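Local coordinates for protein GNA33 (PDB 2G5D) that probably cleaves the beta-1,4 linkage between MurNAc and GlcNAc in peptidoglycan as an exolytic transglycosylase, leaving a 1,6-anhydro bond in the MurNAc residue, at residues P144-S149 and K199-G204; P267-G272 and Q308-I313; R273-K278 and A303-Q308. All coordinates share one frame; numbering follows the deposited sequence.

From the N terminus, contact 1 comes first: strand 148-151, the edge of a five-stranded sheet, pairs with strand 197-203 and closes a loop of 49 residues. Only after it has closed does contact 2 open at 267-272, which leads out of strand 255-263 into helix 271-276 and is met again by 308-313, just before strand 313-317. Contact 3 is nested inside that second loop, where helix 271-276 packs on helix 302-306. Contacts 2 and 3 share Gln308 and touch through Ile271 CG2 and Val305 O, whereas contact 1 stands about 20 Å from contact 2, centre to centre. All three fall within the MltA-specific insert range.

Contact 1: residues P144-S149 and K199-G204; sequences PDDFIS and KGRFEG
Lys199 slants across Phe147 and ends at Ser149. Its CB touches CZ of the Phe147 ring (3.7 Å), and CG stays near the same ring atom. The chain bends at chi2 (-75°), which places CD between Phe147 CZ and Ser149 OG. CE then approaches that hydroxyl, and NZ donates a hydrogen bond to Ser149 OG at 3.0 Å. The ammonium also forms a salt bridge with Asp262, so two groups grip the tip of the lysine.

The backbones are joined by a reciprocal pair of bonds. Ile148 N donates to Gly200 O (2.9 Å) and Gly200 N to Ile148 O (3.1 Å), making Ile148 and Gly200 an antiparallel hydrogen-bonded pair; Ser149 and Lys199 form the adjoining non-hydrogen-bonded pair. On the face of Ile148, its CD1 reaches Phe202 CE1 at 3.9 Å, the two side chains crossing at about a right angle.

Asp146 lies side by side with Arg201, and its OD2 touches Arg201 CD at 3.2 Å. The charged ends have separate partners: Asp146 OD1 is hydrogen-bonded to Tyr210 OH and OD2 forms a salt bridge with Lys224, while Arg201 NH1 forms one with Glu203 OE1 (2.7 Å). A type I turn from Pro144 to Phe147 leads into this antiparallel pairing, which joins the edge strand 148-151 to its neighbour in the five-stranded mixed sheet of the MltA-specific insert.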
loop_
_atom_site.group_PDB
_atom_site.type_symbol
_atom_site.label_atom_id
_atom_site.label_comp_id
_atom_site.label_asym_id
_atom_site.label_seq_id
_atom_site.Cartn_x
_atom_site.Cartn_y
_atom_site.Cartn_z
ATOM N N PRO A 144 4.240 18.847 8.996
ATOM C CA PRO A 144 4.696 20.201 9.329
ATOM C C PRO A 144 3.833 20.915 10.375
ATOM O O PRO A 144 2.667 20.566 10.569
ATOM C CB PRO A 144 4.623 20.933 7.990
ATOM C CG PRO A 144 4.712 19.871 6.977
ATOM C CD PRO A 144 3.994 18.700 7.554
ATOM N N ASP A 145 4.421 21.907 11.040
ATOM C CA ASP A 145 3.740 22.696 12.068
ATOM C C ASP A 145 2.562 23.523 11.541
ATOM O O ASP A 145 1.676 23.899 12.304
ATOM C CB ASP A 145 4.740 23.637 12.737
ATOM C CG ASP A 145 5.883 22.907 13.409
ATOM O OD1 ASP A 145 5.841 21.653 13.489
ATOM O OD2 ASP A 145 6.823 23.599 13.866
ATOM N N ASP A 146 2.562 23.816 10.244
ATOM C CA ASP A 146 1.541 24.675 9.639
ATOM C C ASP A 146 0.724 23.939 8.572
ATOM O O ASP A 146 0.022 24.554 7.772
ATOM C CB ASP A 146 2.198 25.918 9.024
ATOM C CG ASP A 146 3.116 25.584 7.850
ATOM O OD1 ASP A 146 3.742 24.496 7.851
ATOM O OD2 ASP A 146 3.211 26.414 6.922
ATOM N N PHE A 147 0.831 22.620 8.561
ATOM C CA PHE A 147 0.144 21.792 7.583
ATOM C C PHE A 147 -1.264 21.525 8.095
ATOM O O PHE A 147 -1.433 20.893 9.131
ATOM C CB PHE A 147 0.928 20.495 7.401
ATOM C CG PHE A 147 0.338 19.544 6.403
ATOM C CD1 PHE A 147 0.720 19.595 5.072
ATOM C CD2 PHE A 147 -0.566 18.563 6.802
ATOM C CE1 PHE A 147 0.197 18.697 4.147
ATOM C CE2 PHE A 147 -1.099 17.673 5.881
ATOM C CZ PHE A 147 -0.707 17.745 4.545
ATOM N N ILE A 148 -2.267 22.039 7.386
ATOM C CA ILE A 148 -3.667 21.944 7.821
ATOM C C ILE A 148 -4.527 21.195 6.792
ATOM O O ILE A 148 -4.668 21.630 5.642
ATOM C CB ILE A 148 -4.279 23.353 8.194
ATOM C CG1 ILE A 148 -3.878 23.774 9.610
ATOM C CG2 ILE A 148 -5.812 23.355 8.128
ATOM C CD1 ILE A 148 -2.692 24.681 9.677
ATOM N N SER A 149 -5.088 20.065 7.219
ATOM C CA SER A 149 -5.984 19.281 6.375
ATOM C C SER A 149 -7.441 19.683 6.594
ATOM O O SER A 149 -7.917 19.748 7.729
ATOM C CB SER A 149 -5.795 17.781 6.627
ATOM O OG SER A 149 -6.632 17.009 5.781
ATOM N N LYS A 199 -5.165 20.150 1.319
ATOM C CA LYS A 199 -4.054 20.402 2.235
ATOM C C LYS A 199 -3.434 21.784 1.977
ATOM O O LYS A 199 -3.084 22.115 0.838
ATOM C CB LYS A 199 -2.983 19.301 2.119
ATOM C CG LYS A 199 -3.522 17.889 1.897
ATOM C CD LYS A 199 -4.131 17.286 3.153
ATOM C CE LYS A 199 -4.764 15.941 2.854
ATOM N NZ LYS A 199 -5.054 15.159 4.086
ATOM N N GLY A 200 -3.300 22.580 3.034
ATOM C CA GLY A 200 -2.754 23.927 2.906
ATOM C C GLY A 200 -2.243 24.545 4.193
ATOM O O GLY A 200 -2.040 23.851 5.195
ATOM N N ARG A 201 -2.026 25.857 4.148
ATOM C CA ARG A 201 -1.504 26.627 5.280
ATOM C C ARG A 201 -2.032 28.060 5.239
ATOM O O ARG A 201 -2.258 28.609 4.159
ATOM C CB ARG A 201 0.030 26.638 5.268
ATOM C CG ARG A 201 0.641 27.087 3.942
ATOM C CD ARG A 201 2.137 27.309 4.030
ATOM N NE ARG A 201 2.583 28.178 2.945
ATOM C CZ ARG A 201 2.794 29.484 3.061
ATOM N NH1 ARG A 201 2.630 30.095 4.226
ATOM N NH2 ARG A 201 3.180 30.184 2.006
ATOM N N PHE A 202 -2.216 28.655 6.418
ATOM C CA PHE A 202 -2.636 30.055 6.533
ATOM C C PHE A 202 -1.469 30.984 6.197
ATOM O O PHE A 202 -0.333 30.749 6.619
ATOM C CB PHE A 202 -3.151 30.373 7.943
ATOM C CG PHE A 202 -4.248 29.453 8.427
ATOM C CD1 PHE A 202 -4.041 28.626 9.531
ATOM C CD2 PHE A 202 -5.488 29.420 7.791
ATOM C CE1 PHE A 202 -5.056 27.774 9.995
ATOM C CE2 PHE A 202 -6.504 28.579 8.245
ATOM C CZ PHE A 202 -6.285 27.748 9.346
ATOM N N GLU A 203 -1.759 32.031 5.431
ATOM C CA GLU A 203 -0.764 33.033 5.040
ATOM C C GLU A 203 -1.506 34.299 4.643
ATOM O O GLU A 203 -2.191 34.329 3.614
ATOM C CB GLU A 203 0.110 32.517 3.885
ATOM C CG GLU A 203 1.101 33.533 3.302
ATOM C CD GLU A 203 2.361 33.708 4.141
ATOM O OE1 GLU A 203 2.870 32.712 4.705
ATOM O OE2 GLU A 203 2.859 34.850 4.217
ATOM N N GLY A 204 -1.365 35.339 5.466
ATOM C CA GLY A 204 -2.130 36.572 5.310
ATOM C C GLY A 204 -3.538 36.324 5.808
ATOM O O GLY A 204 -3.732 35.919 6.955
#

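Contact 2: residues P267-G272 and Q308-I313; sequences PYVSIG and QNPSYI
Pro267 and Pro310 bring two rings together at about a right angle, with CG of one 3.8 Å from CG of the other. This is the first of the apolar contacts. Val269 adds the second: its CG2 lies 4.1 Å from Pro310 CD. Further along, Ile271 CG2 meets Asn309 CB at 4.1 Å. With CG1 of Ile271 between the backbone N and the carbonyl carbon (chi1 61°), CG2 is left anti to the carbonyl carbon and is the branch that meets Asn309. Beyond the two segments, Ile271 and Asn309 both pack on Phe238 of helix 234-243.

Neither segment pairs as a strand here. The stretch 267-270 is the extended lead-in to helix 271-276, with Ser270 at its N-cap, where OG makes a weak hydrogen bond to Arg273 N. The stretch 308-312 is the irregular connection from helix 302-306 to strand 313-317, so the contact brings together the entrance and the exit of a helical excursion between two strands, 255-263 and 313-317, that are antiparallel neighbours.

Two carbonyl oxygens make van der Waals contacts with carbon: Val269 CB lies 3.4 Å from Gln308 O, and Pro310 CD approaches Pro267 O at 3.1 Å, with Ser311 CB nearby.

One backbone bond, a weak and bent one, joins the segments, from Ser311 N to Pro267 O (3.3 Å, N-H...O angle 133°). The Asn309 side chain, with CG anti to the backbone N (chi1 180°), enters beside the backbone of Tyr268 and Val269. Asn264 holds the 308-313 segment from elsewhere, accepting from Tyr312 N and donating to Pro310 O.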
loop_
_atom_site.group_PDB
_atom_site.type_symbol
_atom_site.label_atom_id
_atom_site.label_comp_id
_atom_site.label_asym_id
_atom_site.label_seq_id
_atom_site.Cartn_x
_atom_site.Cartn_y
_atom_site.Cartn_z
ATOM N N PRO A 267 -0.151 16.472 -7.538
ATOM C CA PRO A 267 -0.163 15.286 -8.408
ATOM C C PRO A 267 1.124 14.473 -8.408
ATOM O O PRO A 267 2.226 15.034 -8.374
ATOM C CB PRO A 267 -0.409 15.877 -9.803
ATOM C CG PRO A 267 -0.007 17.315 -9.673
ATOM C CD PRO A 267 -0.446 17.694 -8.304
ATOM N N TYR A 268 0.980 13.153 -8.453
ATOM C CA TYR A 268 2.119 12.282 -8.680
ATOM C C TYR A 268 2.544 12.363 -10.150
ATOM O O TYR A 268 1.713 12.247 -11.052
ATOM C CB TYR A 268 1.803 10.830 -8.279
ATOM C CG TYR A 268 2.768 9.825 -8.881
ATOM C CD1 TYR A 268 2.426 9.120 -10.038
ATOM C CD2 TYR A 268 4.038 9.612 -8.322
ATOM C CE1 TYR A 268 3.307 8.216 -10.620
ATOM C CE2 TYR A 268 4.933 8.705 -8.897
ATOM C CZ TYR A 268 4.553 8.012 -10.046
ATOM O OH TYR A 268 5.406 7.107 -10.635
ATOM N N VAL A 269 3.841 12.581 -10.379
ATOM C CA VAL A 269 4.423 12.488 -11.716
ATOM C C VAL A 269 5.591 11.502 -11.689
ATOM O O VAL A 269 6.447 11.574 -10.807
ATOM C CB VAL A 269 4.895 13.876 -12.244
ATOM C CG1 VAL A 269 5.677 13.734 -13.552
ATOM C CG2 VAL A 269 3.709 14.817 -12.424
ATOM N N SER A 270 5.613 10.575 -12.644
ATOM C CA SER A 270 6.755 9.673 -12.799
ATOM C C SER A 270 8.014 10.409 -13.298
ATOM O O SER A 270 8.046 10.932 -14.413
ATOM C CB SER A 270 6.417 8.522 -13.745
ATOM O OG SER A 270 7.486 7.598 -13.799
ATOM N N ILE A 271 9.041 10.443 -12.456
ATOM C CA ILE A 271 10.344 11.006 -12.819
ATOM C C ILE A 271 11.065 10.127 -13.849
ATOM O O ILE A 271 11.827 10.627 -14.675
ATOM C CB ILE A 271 11.250 11.270 -11.572
ATOM C CG1 ILE A 271 11.543 9.971 -10.792
ATOM C CG2 ILE A 271 10.629 12.367 -10.672
ATOM C CD1 ILE A 271 12.810 10.018 -9.908
ATOM N N GLY A 272 10.808 8.820 -13.793
ATOM C CA GLY A 272 11.294 7.870 -14.794
ATOM C C GLY A 272 10.804 8.135 -16.209
ATOM O O GLY A 272 11.558 7.973 -17.166
ATOM N N GLN A 308 10.089 17.451 -10.464
ATOM C CA GLN A 308 8.996 17.187 -11.410
ATOM C C GLN A 308 7.789 16.475 -10.773
ATOM O O GLN A 308 6.667 16.593 -11.266
ATOM C CB GLN A 308 9.495 16.397 -12.628
ATOM C CG GLN A 308 10.542 17.139 -13.454
ATOM C CD GLN A 308 10.066 18.500 -13.954
ATOM O OE1 GLN A 308 8.962 18.626 -14.480
ATOM N NE2 GLN A 308 10.914 19.525 -13.800
ATOM N N ASN A 309 8.023 15.743 -9.685
ATOM C CA ASN A 309 6.952 15.084 -8.909
ATOM C C ASN A 309 6.533 15.993 -7.756
ATOM O O ASN A 309 7.142 15.934 -6.685
ATOM C CB ASN A 309 7.463 13.730 -8.371
ATOM C CG ASN A 309 6.416 12.957 -7.542
ATOM O OD1 ASN A 309 6.762 12.221 -6.615
ATOM N ND2 ASN A 309 5.151 13.120 -7.877
ATOM N N PRO A 310 5.496 16.848 -7.958
ATOM C CA PRO A 310 5.175 17.818 -6.885
ATOM C C PRO A 310 4.567 17.173 -5.625
ATOM O O PRO A 310 4.511 17.809 -4.556
ATOM C CB PRO A 310 4.175 18.778 -7.555
ATOM C CG PRO A 310 3.545 17.982 -8.636
ATOM C CD PRO A 310 4.576 16.978 -9.107
ATOM N N SER A 311 4.115 15.925 -5.767
ATOM C CA SER A 311 3.633 15.107 -4.652
ATOM C C SER A 311 4.722 14.897 -3.595
ATOM O O SER A 311 5.883 14.739 -3.927
ATOM C CB SER A 311 3.156 13.752 -5.181
ATOM O OG SER A 311 2.729 12.913 -4.126
ATOM N N TYR A 312 4.336 14.913 -2.325
ATOM C CA TYR A 312 5.286 14.775 -1.228
ATOM C C TYR A 312 4.583 14.132 -0.064
ATOM O O TYR A 312 3.470 14.536 0.311
ATOM C CB TYR A 312 5.852 16.137 -0.807
ATOM C CG TYR A 312 7.183 16.072 -0.104
ATOM C CD1 TYR A 312 8.381 16.122 -0.835
ATOM C CD2 TYR A 312 7.255 15.980 1.277
ATOM C CE1 TYR A 312 9.608 16.063 -0.207
ATOM C CE2 TYR A 312 8.483 15.928 1.929
ATOM C CZ TYR A 312 9.655 15.971 1.179
ATOM O OH TYR A 312 10.881 15.937 1.813
ATOM N N ILE A 313 5.219 13.114 0.490
ATOM C CA ILE A 313 4.610 12.335 1.553
ATOM C C ILE A 313 5.263 12.714 2.870
ATOM O O ILE A 313 6.485 12.886 2.948
ATOM C CB ILE A 313 4.649 10.800 1.248
ATOM C CG1 ILE A 313 3.589 10.442 0.206
ATOM C CG2 ILE A 313 4.334 9.962 2.483
ATOM C CD1 ILE A 313 4.021 10.636 -1.214
#

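Contact 3: residues R273-K278 and A303-Q308; sequences RYMADK and AEVLGQ
Glu304 reaches the phenol of Tyr274, and Tyr274 OH donates a hydrogen bond to its OE2 at 2.6 Å. The glutamate CG is anti to the backbone N (chi1 178°) and the chain is extended beyond it, carrying the carboxylate to the edge of the ring, where OE2 lies in the ring plane. Ring and carboxylate planes stand 86° apart, and the hydroxyl meets OE2 on its anti side. Tyr280 OH bonds to OE2 as well, and Arg301 forms a salt bridge with OE1, so both carboxylate oxygens have partners. Lys278 NZ makes a weak hydrogen bond to Tyr274 OH and stays 4.6 Å from Glu304 OE2; its charge may help stabilise the negative carboxylate.

Val305, one residue on, meets both neighbours with its methyl groups. CG2 packs at the edge of the tyrosine ring against CE2 (3.9 Å) and lies close to Met275 CG too, while CG1 is 3.8 Å from Met275 CG, with Met275 SD also close. The methionine continues from there onto Ile291, Tyr294 and Met295 of helix 288-297.

Gln308 covers one face of the Tyr274 ring. Its CG sits over the ring centre in a CH-pi contact, 3.5 Å from the centroid. The bend at chi2 brings CD over the CE1 side of the ring (CD to Tyr274 CE1 3.7 Å), and the amide lies nearly parallel to the ring, the planes 9° apart. NE2 turns back to donate to Glu304 O (3.1 Å), a bond that helps fix the amide's rotation. Lys278 CG lies over the opposite face, offset toward its rim, so the ring lies between the Gln308 side chain, CG and amide, and the aliphatic part of Lys278.

Helix 271-276 and the residues after it thus pack against helix 302-306 and the residues that follow it, two short helices of the MltA-specific insert between strands 255-263 and 313-317.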
loop_
_atom_site.group_PDB
_atom_site.type_symbol
_atom_site.label_atom_id
_atom_site.label_comp_id
_atom_site.label_asym_id
_atom_site.label_seq_id
_atom_site.Cartn_x
_atom_site.Cartn_y
_atom_site.Cartn_z
ATOM N N ARG A 273 9.541 8.541 -16.335
ATOM C CA ARG A 273 8.968 8.926 -17.624
ATOM C C ARG A 273 9.460 10.302 -18.041
ATOM O O ARG A 273 9.603 10.571 -19.233
ATOM C CB ARG A 273 7.434 8.895 -17.603
ATOM C CG ARG A 273 6.832 7.498 -17.514
ATOM C CD ARG A 273 5.304 7.501 -17.666
ATOM N NE ARG A 273 4.702 6.478 -16.813
ATOM C CZ ARG A 273 4.026 6.726 -15.690
ATOM N NH1 ARG A 273 3.814 7.977 -15.284
ATOM N NH2 ARG A 273 3.544 5.716 -14.975
ATOM N N TYR A 274 9.718 11.171 -17.062
ATOM C CA TYR A 274 10.305 12.481 -17.337
ATOM C C TYR A 274 11.719 12.360 -17.922
ATOM O O TYR A 274 12.040 12.997 -18.928
ATOM C CB TYR A 274 10.318 13.366 -16.085
ATOM C CG TYR A 274 11.056 14.676 -16.289
ATOM C CD1 TYR A 274 10.434 15.751 -16.924
ATOM C CD2 TYR A 274 12.383 14.834 -15.866
ATOM C CE1 TYR A 274 11.106 16.960 -17.131
ATOM C CE2 TYR A 274 13.064 16.039 -16.066
ATOM C CZ TYR A 274 12.414 17.097 -16.700
ATOM O OH TYR A 274 13.064 18.296 -16.908
ATOM N N MET A 275 12.554 11.541 -17.285
ATOM C CA MET A 275 13.940 11.341 -17.697
ATOM C C MET A 275 14.098 10.712 -19.081
ATOM O O MET A 275 15.071 10.997 -19.778
ATOM C CB MET A 275 14.664 10.482 -16.666
ATOM C CG MET A 275 14.991 11.212 -15.374
ATOM S SD MET A 275 15.744 10.107 -14.192
ATOM C CE MET A 275 17.443 10.117 -14.734
ATOM N N ALA A 276 13.139 9.867 -19.465
ATOM C CA ALA A 276 13.197 9.089 -20.704
ATOM C C ALA A 276 13.060 9.946 -21.960
ATOM O O ALA A 276 13.762 9.722 -22.957
ATOM C CB ALA A 276 12.146 8.003 -20.690
ATOM N N ASP A 277 12.152 10.917 -21.912
ATOM C CA ASP A 277 11.971 11.843 -23.022
ATOM C C ASP A 277 12.667 13.186 -22.788
ATOM O O ASP A 277 12.208 14.221 -23.277
ATOM C CB ASP A 277 10.482 12.038 -23.332
ATOM C CG ASP A 277 9.698 12.569 -22.144
ATOM O OD1 ASP A 277 8.865 11.809 -21.599
ATOM O OD2 ASP A 277 9.904 13.745 -21.767
ATOM N N LYS A 278 13.780 13.163 -22.054
ATOM C CA LYS A 278 14.565 14.381 -21.817
ATOM C C LYS A 278 15.932 14.548 -22.523
ATOM O O LYS A 278 16.379 15.686 -22.672
ATOM C CB LYS A 278 14.673 14.692 -20.321
ATOM C CG LYS A 278 13.630 15.692 -19.837
ATOM C CD LYS A 278 13.835 17.076 -20.452
ATOM C CE LYS A 278 12.638 17.977 -20.192
ATOM N NZ LYS A 278 13.017 19.417 -20.090
ATOM N N ALA A 303 17.996 18.287 -8.756
ATOM C CA ALA A 303 16.892 19.172 -8.355
ATOM C C ALA A 303 15.766 19.165 -9.393
ATOM O O ALA A 303 14.599 18.916 -9.061
ATOM C CB ALA A 303 17.404 20.589 -8.106
ATOM N N GLU A 304 16.133 19.404 -10.649
ATOM C CA GLU A 304 15.207 19.414 -11.779
ATOM C C GLU A 304 14.296 18.181 -11.855
ATOM O O GLU A 304 13.080 18.302 -12.015
ATOM C CB GLU A 304 16.031 19.503 -13.059
ATOM C CG GLU A 304 15.254 19.467 -14.353
ATOM C CD GLU A 304 16.139 19.078 -15.521
ATOM O OE1 GLU A 304 17.332 19.446 -15.516
ATOM O OE2 GLU A 304 15.647 18.394 -16.435
ATOM N N VAL A 305 14.901 17.001 -11.775
ATOM C CA VAL A 305 14.210 15.748 -12.008
ATOM C C VAL A 305 13.303 15.422 -10.824
ATOM O O VAL A 305 12.115 15.133 -11.024
ATOM C CB VAL A 305 15.199 14.585 -12.305
ATOM C CG1 VAL A 305 14.492 13.231 -12.239
ATOM C CG2 VAL A 305 15.828 14.767 -13.673
ATOM N N LEU A 306 13.857 15.509 -9.609
ATOM C CA LEU A 306 13.093 15.269 -8.372
ATOM C C LEU A 306 11.922 16.245 -8.219
ATOM O O LEU A 306 10.814 15.838 -7.869
ATOM C CB LEU A 306 14.012 15.303 -7.150
ATOM C CG LEU A 306 14.561 13.967 -6.618
ATOM C CD1 LEU A 306 15.043 13.005 -7.696
ATOM C CD2 LEU A 306 15.656 14.210 -5.605
ATOM N N GLY A 307 12.162 17.520 -8.520
ATOM C CA GLY A 307 11.107 18.525 -8.511
ATOM C C GLY A 307 9.946 18.336 -9.483
ATOM O O GLY A 307 8.931 18.991 -9.352
ATOM N N GLN A 308 10.089 17.451 -10.464
ATOM C CA GLN A 308 8.996 17.187 -11.410
ATOM C C GLN A 308 7.789 16.475 -10.773
ATOM O O GLN A 308 6.667 16.593 -11.266
ATOM C CB GLN A 308 9.495 16.397 -12.628
ATOM C CG GLN A 308 10.542 17.139 -13.454
ATOM C CD GLN A 308 10.066 18.500 -13.954
ATOM O OE1 GLN A 308 8.962 18.626 -14.480
ATOM N NE2 GLN A 308 10.914 19.525 -13.800
#